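Local coordinates for protein 223aa long hypothetical arylmalonate decarboxylase (Sulfolobus tokodaii, PDB 2DGD) that is of unproven function but is probably an arylmalonate decarboxylase, a cofactor-independent lyase of the Asp/Glu racemase superfamily, at residues A[6-19]-A[60-74]. Numbering follows the deposited sequence.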
loop_
_atom_site.group_PDB
_atom_site.type_symbol
_atom_site.label_atom_id
_atom_site.label_comp_id
_atom_site.label_asym_id
_atom_site.label_seq_id
_atom_site.Cartn_x
_atom_site.Cartn_y
_atom_site.Cartn_z
ATOM N N GLY A 6 -1.687 23.007 15.788
ATOM C CA GLY A 6 -2.518 23.337 16.926
ATOM C C GLY A 6 -2.183 22.490 18.134
ATOM O O GLY A 6 -1.719 21.355 18.001
ATOM N N ARG A 7 -2.412 23.052 19.318
ATOM C CA ARG A 7 -2.143 22.360 20.569
ATOM C C ARG A 7 -3.376 22.407 21.450
ATOM O O ARG A 7 -3.846 23.482 21.812
ATOM C CB ARG A 7 -0.963 23.011 21.284
ATOM C CG ARG A 7 0.349 22.887 20.536
ATOM C CD ARG A 7 1.485 22.755 21.519
ATOM N NE ARG A 7 2.480 23.816 21.390
ATOM C CZ ARG A 7 3.650 23.670 20.777
ATOM N NH1 ARG A 7 4.490 24.683 20.717
ATOM N NH2 ARG A 7 3.979 22.502 20.238
ATOM N N ILE A 8 -3.904 21.237 21.787
ATOM C CA ILE A 8 -5.096 21.160 22.616
ATOM C C ILE A 8 -4.778 20.692 24.029
ATOM O O ILE A 8 -4.245 19.599 24.240
ATOM C CB ILE A 8 -6.136 20.203 21.991
ATOM C CG1 ILE A 8 -6.495 20.684 20.582
ATOM C CG2 ILE A 8 -7.387 20.140 22.858
ATOM C CD1 ILE A 8 -7.436 19.771 19.841
ATOM N N GLY A 9 -5.100 21.533 25.001
ATOM C CA GLY A 9 -4.862 21.177 26.384
ATOM C C GLY A 9 -6.099 20.493 26.929
ATOM O O GLY A 9 -7.214 20.791 26.507
ATOM N N VAL A 10 -5.915 19.563 27.854
ATOM C CA VAL A 10 -7.053 18.874 28.433
ATOM C C VAL A 10 -6.869 18.629 29.936
ATOM O O VAL A 10 -5.839 18.110 30.382
ATOM C CB VAL A 10 -7.320 17.528 27.699
ATOM C CG1 VAL A 10 -6.098 16.645 27.766
ATOM C CG2 VAL A 10 -8.511 16.817 28.315
ATOM N N ILE A 11 -7.863 19.039 30.714
ATOM C CA ILE A 11 -7.837 18.829 32.150
ATOM C C ILE A 11 -8.736 17.629 32.406
ATOM O O ILE A 11 -9.910 17.647 32.045
ATOM C CB ILE A 11 -8.404 20.038 32.918
ATOM C CG1 ILE A 11 -7.565 21.281 32.635
ATOM C CG2 ILE A 11 -8.421 19.739 34.413
ATOM C CD1 ILE A 11 -8.159 22.536 33.212
ATOM N N LEU A 12 -8.200 16.581 33.017
ATOM C CA LEU A 12 -9.020 15.407 33.277
ATOM C C LEU A 12 -8.805 14.778 34.639
ATOM O O LEU A 12 -7.813 15.046 35.307
ATOM C CB LEU A 12 -8.802 14.355 32.178
ATOM C CG LEU A 12 -7.402 14.212 31.577
ATOM C CD1 LEU A 12 -6.413 13.857 32.648
ATOM C CD2 LEU A 12 -7.418 13.148 30.504
ATOM N N PRO A 13 -9.754 13.935 35.075
ATOM C CA PRO A 13 -9.650 13.268 36.374
ATOM C C PRO A 13 -8.469 12.304 36.415
ATOM O O PRO A 13 -8.145 11.662 35.424
ATOM C CB PRO A 13 -11.005 12.573 36.510
ATOM C CG PRO A 13 -11.420 12.345 35.108
ATOM C CD PRO A 13 -11.043 13.615 34.431
ATOM N N ALA A 14 -7.834 12.213 37.574
ATOM C CA ALA A 14 -6.672 11.360 37.751
ATOM C C ALA A 14 -6.795 9.970 37.146
ATOM O O ALA A 14 -5.895 9.509 36.449
ATOM C CB ALA A 14 -6.335 11.244 39.241
ATOM N N ASN A 15 -7.912 9.305 37.405
ATOM C CA ASN A 15 -8.096 7.945 36.925
ATOM C C ASN A 15 -8.758 7.743 35.571
ATOM O O ASN A 15 -9.231 6.654 35.270
ATOM C CB ASN A 15 -8.828 7.141 37.991
ATOM C CG ASN A 15 -8.053 7.077 39.286
ATOM O OD1 ASN A 15 -6.878 6.704 39.297
ATOM N ND2 ASN A 15 -8.697 7.449 40.386
ATOM N N ASN A 16 -8.787 8.782 34.750
ATOM C CA ASN A 16 -9.370 8.663 33.425
ATOM C C ASN A 16 -8.269 8.152 32.497
ATOM O O ASN A 16 -7.276 8.844 32.271
ATOM C CB ASN A 16 -9.864 10.024 32.934
ATOM C CG ASN A 16 -10.479 9.953 31.548
ATOM O OD1 ASN A 16 -9.893 9.395 30.619
ATOM N ND2 ASN A 16 -11.666 10.529 31.401
ATOM N N ALA A 17 -8.434 6.952 31.955
ATOM C CA ALA A 17 -7.415 6.403 31.072
ATOM C C ALA A 17 -7.885 6.246 29.633
ATOM O O ALA A 17 -7.167 5.700 28.800
ATOM C CB ALA A 17 -6.930 5.063 31.604
ATOM N N GLY A 18 -9.078 6.742 29.333
ATOM C CA GLY A 18 -9.589 6.607 27.985
ATOM C C GLY A 18 -9.591 7.850 27.117
ATOM O O GLY A 18 -9.429 7.756 25.900
HETATM N N MSE A 19 -9.761 9.019 27.726
HETATM C CA MSE A 19 -9.819 10.255 26.964
HETATM C C MSE A 19 -8.547 10.652 26.225
HETATM O O MSE A 19 -8.609 11.108 25.089
HETATM C CB MSE A 19 -10.272 11.407 27.866
HETATM C CG MSE A 19 -10.328 12.742 27.134
HETATM SE SE MSE A 19 -11.309 14.124 28.041
HETATM C CE MSE A 19 -12.542 14.575 26.620
ATOM N N TYR A 60 -5.373 25.039 35.271
ATOM C CA TYR A 60 -5.431 25.835 34.067
ATOM C C TYR A 60 -4.088 26.528 33.847
ATOM O O TYR A 60 -3.579 26.575 32.733
ATOM C CB TYR A 60 -6.543 26.872 34.190
ATOM C CG TYR A 60 -6.482 27.933 33.130
ATOM C CD1 TYR A 60 -6.625 27.608 31.783
ATOM C CD2 TYR A 60 -6.242 29.263 33.465
ATOM C CE1 TYR A 60 -6.529 28.586 30.791
ATOM C CE2 TYR A 60 -6.145 30.250 32.482
ATOM C CZ TYR A 60 -6.291 29.904 31.148
ATOM O OH TYR A 60 -6.205 30.879 30.178
ATOM N N SER A 61 -3.503 27.055 34.914
ATOM C CA SER A 61 -2.230 27.747 34.791
ATOM C C SER A 61 -1.121 26.832 34.288
ATOM O O SER A 61 -0.124 27.300 33.740
ATOM C CB SER A 61 -1.825 28.356 36.132
ATOM O OG SER A 61 -1.371 27.363 37.032
ATOM N N LEU A 62 -1.290 25.527 34.472
ATOM C CA LEU A 62 -0.285 24.570 34.027
ATOM C C LEU A 62 -0.410 24.264 32.537
ATOM O O LEU A 62 0.526 23.758 31.919
ATOM C CB LEU A 62 -0.407 23.269 34.821
ATOM C CG LEU A 62 -0.161 23.290 36.331
ATOM C CD1 LEU A 62 -0.412 21.898 36.891
ATOM C CD2 LEU A 62 1.260 23.725 36.626
ATOM N N LEU A 63 -1.562 24.589 31.964
ATOM C CA LEU A 63 -1.839 24.320 30.553
ATOM C C LEU A 63 -1.955 25.576 29.685
ATOM O O LEU A 63 -1.846 25.505 28.455
ATOM C CB LEU A 63 -3.140 23.522 30.444
ATOM C CG LEU A 63 -3.147 22.034 30.081
ATOM C CD1 LEU A 63 -1.886 21.354 30.514
ATOM C CD2 LEU A 63 -4.352 21.385 30.733
ATOM N N ALA A 64 -2.166 26.719 30.333
ATOM C CA ALA A 64 -2.339 28.002 29.654
ATOM C C ALA A 64 -1.326 28.361 28.575
ATOM O O ALA A 64 -1.687 28.868 27.515
ATOM C CB ALA A 64 -2.389 29.111 30.684
ATOM N N GLU A 65 -0.057 28.096 28.828
ATOM C CA GLU A 65 0.953 28.466 27.859
ATOM C C GLU A 65 1.181 27.492 26.692
ATOM O O GLU A 65 1.561 27.923 25.610
ATOM C CB GLU A 65 2.250 28.754 28.615
ATOM C CG GLU A 65 3.330 29.459 27.829
ATOM C CD GLU A 65 4.454 29.955 28.730
ATOM O OE1 GLU A 65 5.506 30.399 28.199
ATOM O OE2 GLU A 65 4.282 29.906 29.973
ATOM N N VAL A 66 0.954 26.196 26.888
ATOM C CA VAL A 66 1.150 25.237 25.797
ATOM C C VAL A 66 -0.120 24.995 24.999
ATOM O O VAL A 66 -0.076 24.370 23.938
ATOM C CB VAL A 66 1.602 23.850 26.294
ATOM C CG1 VAL A 66 2.909 23.955 27.014
ATOM C CG2 VAL A 66 0.539 23.248 27.184
ATOM N N SER A 67 -1.247 25.490 25.500
ATOM C CA SER A 67 -2.532 25.276 24.839
ATOM C C SER A 67 -3.061 26.399 23.957
ATOM O O SER A 67 -2.893 27.578 24.251
ATOM C CB SER A 67 -3.597 24.955 25.889
ATOM O OG SER A 67 -3.230 23.831 26.662
ATOM N N ASP A 68 -3.714 26.010 22.870
ATOM C CA ASP A 68 -4.336 26.958 21.962
ATOM C C ASP A 68 -5.790 27.048 22.416
ATOM O O ASP A 68 -6.475 28.048 22.200
ATOM C CB ASP A 68 -4.273 26.457 20.522
ATOM C CG ASP A 68 -2.940 26.728 19.876
ATOM O OD1 ASP A 68 -2.502 27.892 19.933
ATOM O OD2 ASP A 68 -2.333 25.792 19.307
ATOM N N ILE A 69 -6.251 25.967 23.037
ATOM C CA ILE A 69 -7.603 25.878 23.562
ATOM C C ILE A 69 -7.563 24.778 24.607
ATOM O O ILE A 69 -6.693 23.915 24.557
ATOM C CB ILE A 69 -8.626 25.532 22.464
ATOM C CG1 ILE A 69 -10.039 25.728 23.006
ATOM C CG2 ILE A 69 -8.446 24.095 22.001
ATOM C CD1 ILE A 69 -11.104 25.648 21.949
ATOM N N ILE A 70 -8.492 24.808 25.556
ATOM C CA ILE A 70 -8.510 23.810 26.616
ATOM C C ILE A 70 -9.843 23.103 26.747
ATOM O O ILE A 70 -10.897 23.714 26.630
ATOM C CB ILE A 70 -8.137 24.452 27.975
ATOM C CG1 ILE A 70 -6.670 24.886 27.939
ATOM C CG2 ILE A 70 -8.408 23.481 29.111
ATOM C CD1 ILE A 70 -6.182 25.523 29.199
ATOM N N ILE A 71 -9.784 21.799 26.984
ATOM C CA ILE A 71 -10.980 20.984 27.146
ATOM C C ILE A 71 -11.059 20.575 28.603
ATOM O O ILE A 71 -10.076 20.086 29.158
ATOM C CB ILE A 71 -10.910 19.681 26.311
ATOM C CG1 ILE A 71 -10.860 20.002 24.818
ATOM C CG2 ILE A 71 -12.100 18.794 26.633
ATOM C CD1 ILE A 71 -10.701 18.776 23.942
ATOM N N TYR A 72 -12.219 20.791 29.221
ATOM C CA TYR A 72 -12.433 20.400 30.612
ATOM C C TYR A 72 -13.027 18.997 30.534
ATOM O O TYR A 72 -14.233 18.831 30.367
ATOM C CB TYR A 72 -13.416 21.350 31.295
ATOM C CG TYR A 72 -13.635 21.039 32.757
ATOM C CD1 TYR A 72 -12.606 21.197 33.682
ATOM C CD2 TYR A 72 -14.864 20.553 33.211
ATOM C CE1 TYR A 72 -12.790 20.875 35.025
ATOM C CE2 TYR A 72 -15.061 20.230 34.551
ATOM C CZ TYR A 72 -14.018 20.391 35.452
ATOM O OH TYR A 72 -14.186 20.061 36.776
ATOM N N GLY A 73 -12.173 17.989 30.647
ATOM C CA GLY A 73 -12.633 16.618 30.528
ATOM C C GLY A 73 -13.207 15.927 31.740
ATOM O O GLY A 73 -12.910 14.763 31.982
ATOM N N ARG A 74 -14.029 16.627 32.506
ATOM C CA ARG A 74 -14.649 16.033 33.685
ATOM C C ARG A 74 -16.129 16.346 33.620
ATOM O O ARG A 74 -16.561 17.177 32.814
ATOM C CB ARG A 74 -14.067 16.629 34.965
ATOM C CG ARG A 74 -12.564 16.574 35.047
ATOM C CD ARG A 74 -12.070 17.266 36.298
ATOM N NE ARG A 74 -12.556 16.615 37.508
ATOM C CZ ARG A 74 -12.296 17.042 38.739
ATOM N NH1 ARG A 74 -12.776 16.386 39.784
ATOM N NH2 ARG A 74 -11.563 18.130 38.930
HETATM O O HOH W 1 2.136 26.591 22.710
#
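Strands 6-13 and 69-72 run parallel, their axes 24° apart, with Gly9 N bonded to Ile69 O, Ile71 N to Gly9 O, Ile11 N to Ile71 O and Gly73 N to Ile11 O in the alternating ladder of a parallel sheet. In this α/β domain, whose chain is consistent with the Asp/Glu racemase fold, strand 6-13 is central, flanked by 31-38 and 69-72 in order 2-1-3. Helix 49-63 packs on the face carrying Ile11, Ile70 and Tyr72: Ile11 CG1 meets Leu63 CD2 at 3.7 Å, while Ile11 CD1 reaches Ile70 CG2. On the other face, Ile8 CG2 lies 3.7 Å from Ile71 CD1, and Ile8 also touches helix 202-214. Ser67 OG lies over Gly9 CA and donates to Leu63 O from above the carbonyl plane, tying Ser67 back to Leu63 across residues 64-66.

At the start of the strand, Asp68 grips the backbone of Arg7 twice. Its N donates to Arg7 O, and OD2, through its anti lone pair, accepts from Arg7 N at 2.7 Å. The Arg7 side chain, bent at chi2 and chi3, passes Val66 O with CD at 3.3 Å, and a water in its guanidinium plane links NE to Glu65 O. Past the strand, Asn16 OD1 accepts from Met19 N in an Asx motif, and the extended first torsions of selenomethionine Met19 (chi1 179°) carry SE to 3.8 Å from Gly73 CA.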